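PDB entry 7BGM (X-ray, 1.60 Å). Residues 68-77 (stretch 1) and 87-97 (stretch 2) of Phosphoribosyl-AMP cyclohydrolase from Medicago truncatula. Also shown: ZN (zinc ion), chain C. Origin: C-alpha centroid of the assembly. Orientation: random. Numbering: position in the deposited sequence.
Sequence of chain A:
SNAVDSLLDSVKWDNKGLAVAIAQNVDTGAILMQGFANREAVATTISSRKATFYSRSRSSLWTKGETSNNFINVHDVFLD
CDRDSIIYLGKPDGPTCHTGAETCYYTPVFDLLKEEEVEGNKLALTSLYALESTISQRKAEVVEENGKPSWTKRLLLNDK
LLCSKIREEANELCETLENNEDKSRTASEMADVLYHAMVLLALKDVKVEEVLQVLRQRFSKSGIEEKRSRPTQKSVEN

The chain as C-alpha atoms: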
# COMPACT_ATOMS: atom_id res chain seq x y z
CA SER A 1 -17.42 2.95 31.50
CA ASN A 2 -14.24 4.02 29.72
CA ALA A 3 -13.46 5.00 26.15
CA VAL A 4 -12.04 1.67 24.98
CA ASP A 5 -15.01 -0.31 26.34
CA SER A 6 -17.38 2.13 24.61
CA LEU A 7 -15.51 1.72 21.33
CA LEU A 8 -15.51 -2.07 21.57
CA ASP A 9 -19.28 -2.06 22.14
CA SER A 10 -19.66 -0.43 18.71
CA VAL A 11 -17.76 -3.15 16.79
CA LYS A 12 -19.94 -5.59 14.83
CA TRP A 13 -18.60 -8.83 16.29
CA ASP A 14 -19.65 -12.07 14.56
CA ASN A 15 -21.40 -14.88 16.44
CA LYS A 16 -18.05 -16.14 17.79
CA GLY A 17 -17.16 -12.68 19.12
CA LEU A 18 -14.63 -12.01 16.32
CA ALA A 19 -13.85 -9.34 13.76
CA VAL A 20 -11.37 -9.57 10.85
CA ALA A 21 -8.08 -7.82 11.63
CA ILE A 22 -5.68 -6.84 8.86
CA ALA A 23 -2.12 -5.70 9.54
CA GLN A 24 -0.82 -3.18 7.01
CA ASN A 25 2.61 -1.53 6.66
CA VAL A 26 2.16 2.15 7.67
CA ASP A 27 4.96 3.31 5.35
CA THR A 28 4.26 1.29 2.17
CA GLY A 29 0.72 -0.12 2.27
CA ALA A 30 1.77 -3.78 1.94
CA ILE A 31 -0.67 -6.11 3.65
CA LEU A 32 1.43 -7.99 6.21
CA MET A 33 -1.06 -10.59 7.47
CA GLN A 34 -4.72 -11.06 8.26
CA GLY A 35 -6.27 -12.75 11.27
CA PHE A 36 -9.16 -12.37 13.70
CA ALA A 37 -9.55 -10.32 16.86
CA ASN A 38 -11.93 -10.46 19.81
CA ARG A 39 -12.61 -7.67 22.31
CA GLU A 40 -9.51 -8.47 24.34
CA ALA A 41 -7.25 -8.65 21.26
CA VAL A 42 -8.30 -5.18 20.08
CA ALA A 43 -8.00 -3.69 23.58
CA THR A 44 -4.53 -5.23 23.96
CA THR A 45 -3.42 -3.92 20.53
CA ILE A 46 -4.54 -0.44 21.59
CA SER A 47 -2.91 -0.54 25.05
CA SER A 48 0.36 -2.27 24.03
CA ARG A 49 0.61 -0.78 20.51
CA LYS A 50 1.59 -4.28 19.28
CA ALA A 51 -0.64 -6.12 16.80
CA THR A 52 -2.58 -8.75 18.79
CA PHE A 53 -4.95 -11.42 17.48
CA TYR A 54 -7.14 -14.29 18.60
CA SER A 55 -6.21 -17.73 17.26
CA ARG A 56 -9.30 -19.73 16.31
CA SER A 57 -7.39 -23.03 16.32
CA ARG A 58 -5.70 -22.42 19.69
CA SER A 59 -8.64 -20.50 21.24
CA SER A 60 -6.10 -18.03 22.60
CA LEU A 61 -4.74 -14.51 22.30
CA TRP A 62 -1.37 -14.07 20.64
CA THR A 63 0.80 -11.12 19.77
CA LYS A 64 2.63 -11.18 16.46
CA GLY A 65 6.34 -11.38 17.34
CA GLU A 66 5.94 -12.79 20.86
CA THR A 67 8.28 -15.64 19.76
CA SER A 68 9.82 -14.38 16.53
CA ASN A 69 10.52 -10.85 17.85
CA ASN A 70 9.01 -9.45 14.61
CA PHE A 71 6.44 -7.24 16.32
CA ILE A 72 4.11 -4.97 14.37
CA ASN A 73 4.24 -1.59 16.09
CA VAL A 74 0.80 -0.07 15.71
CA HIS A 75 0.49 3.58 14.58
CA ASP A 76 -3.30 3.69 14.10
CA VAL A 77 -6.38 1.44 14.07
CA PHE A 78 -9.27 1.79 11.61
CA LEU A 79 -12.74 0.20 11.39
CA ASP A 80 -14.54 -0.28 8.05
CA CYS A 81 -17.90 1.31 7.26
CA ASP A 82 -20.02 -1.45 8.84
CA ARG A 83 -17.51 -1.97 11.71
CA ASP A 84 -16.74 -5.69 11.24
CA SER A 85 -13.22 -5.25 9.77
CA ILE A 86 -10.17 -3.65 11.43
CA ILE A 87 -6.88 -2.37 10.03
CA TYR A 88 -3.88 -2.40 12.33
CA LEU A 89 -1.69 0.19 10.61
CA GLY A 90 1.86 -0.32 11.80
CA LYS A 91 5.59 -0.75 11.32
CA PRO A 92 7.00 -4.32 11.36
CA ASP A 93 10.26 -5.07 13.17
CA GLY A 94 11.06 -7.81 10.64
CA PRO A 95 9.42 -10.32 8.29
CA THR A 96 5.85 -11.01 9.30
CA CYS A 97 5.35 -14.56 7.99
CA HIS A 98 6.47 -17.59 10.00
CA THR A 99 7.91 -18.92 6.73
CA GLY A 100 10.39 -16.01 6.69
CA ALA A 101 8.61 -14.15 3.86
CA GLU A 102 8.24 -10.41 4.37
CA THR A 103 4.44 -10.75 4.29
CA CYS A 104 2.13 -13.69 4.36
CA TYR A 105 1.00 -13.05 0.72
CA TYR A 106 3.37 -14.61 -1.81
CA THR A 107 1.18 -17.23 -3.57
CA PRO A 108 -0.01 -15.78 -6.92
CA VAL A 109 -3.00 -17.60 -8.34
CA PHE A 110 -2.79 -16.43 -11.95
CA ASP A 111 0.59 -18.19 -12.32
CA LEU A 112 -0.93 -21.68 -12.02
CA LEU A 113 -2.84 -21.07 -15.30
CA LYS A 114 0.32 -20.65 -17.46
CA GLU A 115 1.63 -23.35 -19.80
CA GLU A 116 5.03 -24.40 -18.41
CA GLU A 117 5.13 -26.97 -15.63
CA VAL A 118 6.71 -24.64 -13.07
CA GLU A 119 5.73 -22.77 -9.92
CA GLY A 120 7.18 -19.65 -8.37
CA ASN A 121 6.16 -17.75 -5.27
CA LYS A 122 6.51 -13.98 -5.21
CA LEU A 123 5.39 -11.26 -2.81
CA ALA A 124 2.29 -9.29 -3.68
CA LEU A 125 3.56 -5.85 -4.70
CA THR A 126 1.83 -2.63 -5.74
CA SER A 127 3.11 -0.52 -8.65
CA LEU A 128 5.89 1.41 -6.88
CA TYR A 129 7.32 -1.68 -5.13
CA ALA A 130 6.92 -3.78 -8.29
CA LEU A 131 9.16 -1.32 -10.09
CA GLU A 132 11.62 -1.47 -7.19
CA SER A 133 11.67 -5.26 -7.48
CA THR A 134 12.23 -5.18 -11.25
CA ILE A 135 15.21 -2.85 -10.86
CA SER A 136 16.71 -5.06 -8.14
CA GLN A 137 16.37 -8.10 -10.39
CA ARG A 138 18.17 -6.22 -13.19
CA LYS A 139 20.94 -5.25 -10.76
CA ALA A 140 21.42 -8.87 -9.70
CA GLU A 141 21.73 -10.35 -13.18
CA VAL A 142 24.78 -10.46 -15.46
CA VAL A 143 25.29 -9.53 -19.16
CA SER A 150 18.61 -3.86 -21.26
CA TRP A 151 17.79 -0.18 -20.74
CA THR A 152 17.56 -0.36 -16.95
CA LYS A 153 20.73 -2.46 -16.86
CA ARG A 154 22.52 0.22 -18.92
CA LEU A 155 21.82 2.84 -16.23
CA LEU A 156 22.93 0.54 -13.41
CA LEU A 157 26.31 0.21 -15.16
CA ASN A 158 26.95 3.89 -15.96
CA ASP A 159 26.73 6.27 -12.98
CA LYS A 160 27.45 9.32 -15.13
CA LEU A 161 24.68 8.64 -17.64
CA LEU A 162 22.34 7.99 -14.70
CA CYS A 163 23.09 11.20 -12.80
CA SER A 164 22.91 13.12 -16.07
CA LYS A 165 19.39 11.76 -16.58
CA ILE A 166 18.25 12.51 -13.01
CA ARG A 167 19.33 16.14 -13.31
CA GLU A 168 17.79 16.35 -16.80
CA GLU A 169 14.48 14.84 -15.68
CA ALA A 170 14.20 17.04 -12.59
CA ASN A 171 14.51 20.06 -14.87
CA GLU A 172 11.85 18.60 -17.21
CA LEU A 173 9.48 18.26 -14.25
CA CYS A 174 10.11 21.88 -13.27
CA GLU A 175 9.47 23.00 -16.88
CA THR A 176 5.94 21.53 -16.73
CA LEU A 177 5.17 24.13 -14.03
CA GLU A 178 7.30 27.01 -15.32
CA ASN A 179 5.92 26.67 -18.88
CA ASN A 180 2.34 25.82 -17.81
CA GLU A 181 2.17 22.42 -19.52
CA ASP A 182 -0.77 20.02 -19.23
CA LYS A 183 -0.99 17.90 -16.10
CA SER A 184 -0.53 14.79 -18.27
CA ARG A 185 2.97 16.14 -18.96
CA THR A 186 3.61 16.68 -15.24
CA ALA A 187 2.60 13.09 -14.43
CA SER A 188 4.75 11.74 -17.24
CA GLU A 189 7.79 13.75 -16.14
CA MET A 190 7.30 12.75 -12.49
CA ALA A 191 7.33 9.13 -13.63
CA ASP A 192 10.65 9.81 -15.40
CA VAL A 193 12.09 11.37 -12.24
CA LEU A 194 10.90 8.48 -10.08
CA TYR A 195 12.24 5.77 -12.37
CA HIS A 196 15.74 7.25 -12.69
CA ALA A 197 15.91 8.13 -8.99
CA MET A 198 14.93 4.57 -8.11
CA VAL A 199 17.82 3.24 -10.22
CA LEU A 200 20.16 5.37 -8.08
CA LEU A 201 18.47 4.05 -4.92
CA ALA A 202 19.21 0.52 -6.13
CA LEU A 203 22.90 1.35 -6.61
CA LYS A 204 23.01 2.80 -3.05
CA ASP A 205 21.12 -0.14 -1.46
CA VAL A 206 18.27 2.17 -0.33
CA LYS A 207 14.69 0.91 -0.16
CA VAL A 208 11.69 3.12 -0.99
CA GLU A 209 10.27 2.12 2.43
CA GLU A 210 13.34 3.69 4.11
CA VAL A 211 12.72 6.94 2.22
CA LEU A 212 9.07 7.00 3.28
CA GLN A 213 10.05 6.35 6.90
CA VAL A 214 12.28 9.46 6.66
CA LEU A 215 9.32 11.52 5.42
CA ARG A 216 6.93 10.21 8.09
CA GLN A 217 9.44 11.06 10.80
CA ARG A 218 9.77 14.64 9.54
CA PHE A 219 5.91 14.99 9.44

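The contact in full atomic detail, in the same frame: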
# COMPACT_ATOMS: atom_id res chain seq x y z
N SER A 68 8.89 -14.69 17.60
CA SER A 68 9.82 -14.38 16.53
C SER A 68 10.53 -13.07 16.72
O SER A 68 11.54 -12.83 16.04
CB SER A 68 9.07 -14.30 15.19
OG SER A 68 8.18 -13.18 15.22
N ASN A 69 10.01 -12.21 17.60
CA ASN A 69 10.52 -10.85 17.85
C ASN A 69 10.17 -9.89 16.73
O ASN A 69 10.55 -8.70 16.81
CB ASN A 69 12.05 -10.82 18.08
CG ASN A 69 12.45 -9.84 19.15
OD1 ASN A 69 11.79 -9.75 20.19
ND2 ASN A 69 13.55 -9.12 18.92
N ASN A 70 9.40 -10.32 15.72
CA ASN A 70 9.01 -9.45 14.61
C ASN A 70 7.66 -8.80 14.91
O ASN A 70 6.65 -9.07 14.24
CB ASN A 70 9.01 -10.23 13.31
CG ASN A 70 10.41 -10.70 12.94
OD1 ASN A 70 11.37 -10.00 13.25
ND2 ASN A 70 10.53 -11.87 12.31
N PHE A 71 7.66 -7.93 15.92
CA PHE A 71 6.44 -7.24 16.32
C PHE A 71 5.96 -6.28 15.23
O PHE A 71 6.75 -5.75 14.43
CB PHE A 71 6.65 -6.44 17.60
CG PHE A 71 6.98 -7.30 18.81
CD1 PHE A 71 5.98 -7.99 19.47
CD2 PHE A 71 8.29 -7.43 19.25
CE1 PHE A 71 6.24 -8.79 20.58
CE2 PHE A 71 8.58 -8.24 20.36
CZ PHE A 71 7.55 -8.94 21.02
N ILE A 72 4.67 -6.03 15.21
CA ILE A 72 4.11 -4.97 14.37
C ILE A 72 3.70 -3.84 15.30
O ILE A 72 2.72 -3.96 16.06
CB ILE A 72 2.94 -5.45 13.49
CG1 ILE A 72 3.40 -6.63 12.60
CG2 ILE A 72 2.36 -4.28 12.65
CD1 ILE A 72 2.18 -7.48 12.11
N ASN A 73 4.43 -2.72 15.21
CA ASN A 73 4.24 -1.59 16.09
C ASN A 73 3.14 -0.71 15.53
O ASN A 73 3.29 -0.13 14.45
CB ASN A 73 5.53 -0.79 16.21
CG ASN A 73 6.65 -1.62 16.74
OD1 ASN A 73 6.63 -2.03 17.91
ND2 ASN A 73 7.63 -1.91 15.88
N VAL A 74 2.03 -0.63 16.25
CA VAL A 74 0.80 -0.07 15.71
C VAL A 74 0.79 1.45 15.83
O VAL A 74 0.91 2.01 16.92
CB VAL A 74 -0.42 -0.70 16.39
CG1 VAL A 74 -1.67 -0.04 15.84
CG2 VAL A 74 -0.45 -2.20 16.05
N HIS A 75 0.59 2.12 14.68
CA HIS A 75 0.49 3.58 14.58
C HIS A 75 -0.96 4.08 14.60
O HIS A 75 -1.22 5.20 15.07
CB HIS A 75 1.12 4.06 13.28
CG HIS A 75 2.61 4.10 13.30
ND1 HIS A 75 3.39 3.03 13.68
CD2 HIS A 75 3.46 5.09 12.97
CE1 HIS A 75 4.67 3.37 13.60
NE2 HIS A 75 4.73 4.61 13.16
N ASP A 76 -1.90 3.29 14.09
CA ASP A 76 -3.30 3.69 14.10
C ASP A 76 -4.11 2.43 13.89
O ASP A 76 -3.59 1.41 13.41
CB ASP A 76 -3.65 4.73 13.04
CG ASP A 76 -4.77 5.73 13.54
OD1 ASP A 76 -5.67 5.37 14.37
OD2 ASP A 76 -4.73 6.89 13.08
N VAL A 77 -5.41 2.53 14.22
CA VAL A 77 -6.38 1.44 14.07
C VAL A 77 -7.61 2.03 13.39
O VAL A 77 -8.11 3.10 13.82
CB VAL A 77 -6.77 0.81 15.42
CG1 VAL A 77 -7.81 -0.29 15.20
CG2 VAL A 77 -5.53 0.22 16.10
N ILE A 87 -8.28 -2.46 10.46
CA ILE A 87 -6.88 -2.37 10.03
C ILE A 87 -6.04 -1.98 11.22
O ILE A 87 -6.30 -0.97 11.90
CB ILE A 87 -6.67 -1.36 8.88
CG1 ILE A 87 -7.49 -1.75 7.64
CG2 ILE A 87 -5.14 -1.33 8.55
CD1 ILE A 87 -7.39 -0.74 6.49
N TYR A 88 -4.98 -2.78 11.46
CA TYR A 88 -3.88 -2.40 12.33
C TYR A 88 -2.80 -1.80 11.44
O TYR A 88 -2.11 -2.53 10.72
CB TYR A 88 -3.31 -3.63 13.05
CG TYR A 88 -4.18 -4.35 14.01
CD1 TYR A 88 -5.26 -3.72 14.67
CD2 TYR A 88 -3.88 -5.67 14.34
CE1 TYR A 88 -6.02 -4.43 15.60
CE2 TYR A 88 -4.63 -6.38 15.26
CZ TYR A 88 -5.69 -5.76 15.90
OH TYR A 88 -6.39 -6.50 16.84
N LEU A 89 -2.66 -0.48 11.47
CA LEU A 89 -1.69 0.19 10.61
C LEU A 89 -0.40 0.39 11.39
O LEU A 89 -0.39 1.08 12.41
CB LEU A 89 -2.27 1.52 10.13
CG LEU A 89 -1.61 2.19 8.93
CD1 LEU A 89 -1.72 1.37 7.66
CD2 LEU A 89 -2.22 3.58 8.73
N GLY A 90 0.69 -0.26 10.95
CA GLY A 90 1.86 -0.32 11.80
C GLY A 90 3.15 -0.61 11.08
O GLY A 90 3.18 -0.84 9.87
N LYS A 91 4.25 -0.60 11.85
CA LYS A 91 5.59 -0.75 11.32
C LYS A 91 6.15 -2.09 11.80
O LYS A 91 6.33 -2.27 13.01
CB LYS A 91 6.49 0.40 11.80
CG LYS A 91 7.93 0.38 11.21
CD LYS A 91 7.93 0.78 9.71
CE LYS A 91 9.33 0.88 9.13
NZ LYS A 91 9.36 1.24 7.70
N PRO A 92 6.47 -3.02 10.90
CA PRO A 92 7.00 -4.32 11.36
C PRO A 92 8.47 -4.21 11.72
O PRO A 92 9.23 -3.48 11.08
CB PRO A 92 6.81 -5.24 10.15
CG PRO A 92 6.81 -4.30 8.98
CD PRO A 92 6.21 -3.00 9.46
N ASP A 93 8.86 -4.94 12.78
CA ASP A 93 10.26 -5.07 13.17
C ASP A 93 11.07 -6.00 12.27
O ASP A 93 12.32 -6.02 12.34
CB ASP A 93 10.35 -5.60 14.61
CG ASP A 93 10.05 -4.53 15.64
OD1 ASP A 93 10.08 -3.34 15.28
OD2 ASP A 93 9.83 -4.90 16.82
N GLY A 94 10.40 -6.84 11.50
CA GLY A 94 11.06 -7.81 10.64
C GLY A 94 9.99 -8.56 9.86
O GLY A 94 8.82 -8.19 9.87
N PRO A 95 10.38 -9.61 9.14
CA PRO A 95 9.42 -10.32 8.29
C PRO A 95 8.24 -10.86 9.09
O PRO A 95 8.38 -11.41 10.18
CB PRO A 95 10.25 -11.45 7.66
CG PRO A 95 11.56 -11.43 8.32
CD PRO A 95 11.74 -10.17 9.05
N THR A 96 7.04 -10.70 8.52
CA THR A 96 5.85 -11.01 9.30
C THR A 96 5.51 -12.50 9.25
O THR A 96 4.94 -13.03 10.21
CB THR A 96 4.68 -10.17 8.78
OG1 THR A 96 4.95 -8.77 9.00
CG2 THR A 96 3.35 -10.56 9.45
N CYS A 97 5.82 -13.18 8.15
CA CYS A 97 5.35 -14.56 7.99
C CYS A 97 6.29 -15.53 8.71
O CYS A 97 7.52 -15.36 8.72
CB CYS A 97 5.20 -14.94 6.50
SG CYS A 97 4.37 -16.56 6.31
ZN ZN C . 2.29 -16.21 7.12
O HOH W 1 11.72 -6.37 17.92
O HOH W 2 6.32 -8.37 11.37
O HOH W 3 8.95 -3.59 18.80

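The two stretches pair as antiparallel strands whose ladder is interrupted by a bulge, and waters extend the contact into the loops. At N69, a water donates to N69 O (2.8 Å) and to D93 OD2 (2.6 Å). The side chain of N70 lies against G94, where N70 OD1 is 3.4 Å from G94 CA; an ideal CB on G94 would lie 2.2 Å from N70 OD1, so this close packing depends on glycine. A second water links N70 O, G94 O and T96 OG1. F71 O accepts from D93 N (2.8 Å), while D93 OD2 lies at the edge of the F71 ring.

I72 packs its CG1 against P92 CB. N73 forms the reciprocal pair of antiparallel strands, N73 N to K91 O (2.9 Å) and K91 N to N73 O (2.8 Å), and N73 ND2 donates to D93 OD1 (2.9 Å), just past the partner strand. V74 faces G90, with CA atoms 4.1 Å apart; an ideal CB on G90 would clash with N73 O and I72 CG2.

The bulge follows: L89 O accepts from both H75 N (2.7 Å) and D76 N (3.2 Å), absorbing the one-residue register shift. L89 N returns a bond to D76 O (2.9 Å). V77 CG2 meets Y88 CD1 at 4.2 Å, and V77 CA approaches I87 O at 3.2 Å in a CA-H...O contact.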